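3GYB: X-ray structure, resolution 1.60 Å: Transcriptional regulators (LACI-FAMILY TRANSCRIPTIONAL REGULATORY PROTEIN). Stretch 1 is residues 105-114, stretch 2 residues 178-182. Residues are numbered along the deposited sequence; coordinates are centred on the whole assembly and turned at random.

Stretch 1 (105-114) GAEIATKHLI
Stretch 2 178-182: TAIFS

Residues 105-114 form part of a longer α-helix, with phi/psi from -58/-46 at Gly105 to -65/-46 at Ile114, that packs against the strand 179-182. The two run nearly antiparallel, at 171° between their N-to-C directions, and their axes approach to 9.0 Å. Ala109 CA lies 6.8 Å from Phe181 CA and Leu113 CA 7.0 Å from Ala179 CA, so one helical turn matches two strand residues. Phi/psi along the strand are -153/146, -128/132, -105/106 and -83/133. In this extended backbone successive side chains alternate, so the CA-to-CB bonds of Ala179 and Phe181 point toward the helix and that of Ile180 (m, chi2 171°) away.

No hydrogen bond crosses the contact; it is held by apolar packing that buries 270 Å² in total. Phe181 contributes most, with chi1 160° (t) and chi2 39° placing its ring against Ala106, Ala109 and Thr110. Ala109 points toward the strand and makes a CH-pi contact, its CB 3.8 Å from the ring centroid, 20° off the normal, and 3.6 Å from Phe181 CE1. The small methyl lets the ring lie close to the helix. Ala106 CB approaches Phe181 CE2 obliquely at 3.8 Å.

One turn beyond Ala109, Leu113 (chi1 -65°, m; chi2 -179°, t) packs on the strand: CD1 and CD2 each lie 4.0 Å from Ala179 CB, and CD1 is also 4.1 Å from Phe181 CB and 4.2 Å from Ile180 C. Ala179's short side chain suits this branched neighbour.

The polar group at the contact is satisfied within the helix. Thr110 (chi1 -53°, m) donates from OG1 to Ala106 O at 2.8 Å, an acceptor shared with Thr110 N at 3.0 Å, so its hydroxyl can sit near the aromatic ring, OG1 being 3.9 Å from Phe181 CD2.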

# COMPACT_ATOMS: atom_id res chain seq x y z
N GLY A 105 16.15 -6.83 15.08
CA GLY A 105 16.03 -6.08 13.84
C GLY A 105 16.54 -4.66 13.96
O GLY A 105 17.28 -4.17 13.10
N ALA A 106 16.15 -3.98 15.04
CA ALA A 106 16.57 -2.61 15.28
C ALA A 106 18.08 -2.57 15.56
O ALA A 106 18.75 -1.59 15.24
CB ALA A 106 15.80 -2.02 16.44
N GLU A 107 18.59 -3.63 16.16
CA GLU A 107 20.02 -3.70 16.46
C GLU A 107 20.79 -3.78 15.14
O GLU A 107 21.81 -3.11 14.96
CB GLU A 107 20.31 -4.93 17.32
CG GLU A 107 21.79 -5.16 17.59
CD GLU A 107 22.03 -6.39 18.45
OE1 GLU A 107 21.60 -7.49 18.06
OE2 GLU A 107 22.67 -6.24 19.52
N ILE A 108 20.29 -4.61 14.23
CA ILE A 108 20.92 -4.79 12.93
C ILE A 108 20.95 -3.46 12.17
O ILE A 108 21.97 -3.08 11.61
CB ILE A 108 20.17 -5.82 12.08
CG1 ILE A 108 20.28 -7.21 12.72
CG2 ILE A 108 20.72 -5.83 10.66
CD1 ILE A 108 19.52 -8.30 11.99
N ALA A 109 19.81 -2.77 12.16
CA ALA A 109 19.70 -1.50 11.47
C ALA A 109 20.66 -0.46 12.02
O ALA A 109 21.37 0.21 11.27
CB ALA A 109 18.27 -0.98 11.56
N THR A 110 20.67 -0.32 13.34
CA THR A 110 21.53 0.65 14.00
C THR A 110 23.00 0.31 13.81
O THR A 110 23.81 1.17 13.48
CB THR A 110 21.20 0.73 15.49
OG1 THR A 110 19.79 0.97 15.64
CG2 THR A 110 21.96 1.87 16.16
N LYS A 111 23.33 -0.96 14.02
CA LYS A 111 24.70 -1.42 13.87
C LYS A 111 25.18 -1.20 12.44
O LYS A 111 26.34 -0.87 12.21
CB LYS A 111 24.81 -2.90 14.24
CG LYS A 111 26.22 -3.48 14.15
CD LYS A 111 27.17 -2.79 15.12
CE LYS A 111 28.55 -3.44 15.10
NZ LYS A 111 28.48 -4.90 15.37
N HIS A 112 24.29 -1.37 11.47
CA HIS A 112 24.66 -1.16 10.07
C HIS A 112 25.10 0.28 9.86
O HIS A 112 26.12 0.54 9.23
CB HIS A 112 23.49 -1.49 9.14
CG HIS A 112 23.82 -1.36 7.68
ND1 HIS A 112 24.83 -2.07 7.07
CD2 HIS A 112 23.25 -0.61 6.70
CE1 HIS A 112 24.88 -1.76 5.79
NE2 HIS A 112 23.93 -0.88 5.54
N LEU A 113 24.32 1.23 10.38
CA LEU A 113 24.66 2.64 10.25
C LEU A 113 25.97 2.94 10.96
O LEU A 113 26.81 3.69 10.45
CB LEU A 113 23.53 3.51 10.82
CG LEU A 113 22.21 3.40 10.05
CD1 LEU A 113 21.17 4.32 10.69
CD2 LEU A 113 22.44 3.79 8.59
N ILE A 114 26.16 2.34 12.13
CA ILE A 114 27.39 2.53 12.89
C ILE A 114 28.58 1.95 12.12
O ILE A 114 29.62 2.60 12.01
CB ILE A 114 27.29 1.86 14.27
CG1 ILE A 114 26.27 2.61 15.13
CG2 ILE A 114 28.66 1.86 14.97
CD1 ILE A 114 25.95 1.91 16.43
N THR A 178 23.44 12.54 10.09
CA THR A 178 23.86 12.04 8.79
C THR A 178 23.15 10.75 8.37
O THR A 178 23.27 10.32 7.22
CB THR A 178 25.39 11.78 8.75
OG1 THR A 178 25.74 10.78 9.72
CG2 THR A 178 26.14 13.06 9.08
N ALA A 179 22.41 10.14 9.29
CA ALA A 179 21.71 8.91 8.98
C ALA A 179 20.48 8.77 9.85
O ALA A 179 20.49 9.19 11.01
CB ALA A 179 22.63 7.71 9.17
N ILE A 180 19.43 8.19 9.29
CA ILE A 180 18.19 7.99 10.02
C ILE A 180 17.74 6.54 9.95
O ILE A 180 17.74 5.93 8.87
CB ILE A 180 17.05 8.86 9.43
CG1 ILE A 180 17.36 10.34 9.63
CG2 ILE A 180 15.72 8.49 10.08
CD1 ILE A 180 16.41 11.29 8.90
N PHE A 181 17.39 5.97 11.10
CA PHE A 181 16.84 4.62 11.15
C PHE A 181 15.36 4.86 11.40
O PHE A 181 14.95 5.24 12.50
CB PHE A 181 17.45 3.78 12.28
CG PHE A 181 16.61 2.59 12.68
CD1 PHE A 181 15.93 1.83 11.72
CD2 PHE A 181 16.48 2.23 14.01
CE1 PHE A 181 15.14 0.74 12.09
CE2 PHE A 181 15.69 1.14 14.39
CZ PHE A 181 15.02 0.40 13.43
N SER A 182 14.55 4.66 10.36
CA SER A 182 13.11 4.85 10.45
C SER A 182 12.46 3.59 11.02
O SER A 182 12.76 2.48 10.58
CB SER A 182 12.54 5.15 9.06
OG SER A 182 11.16 5.44 9.15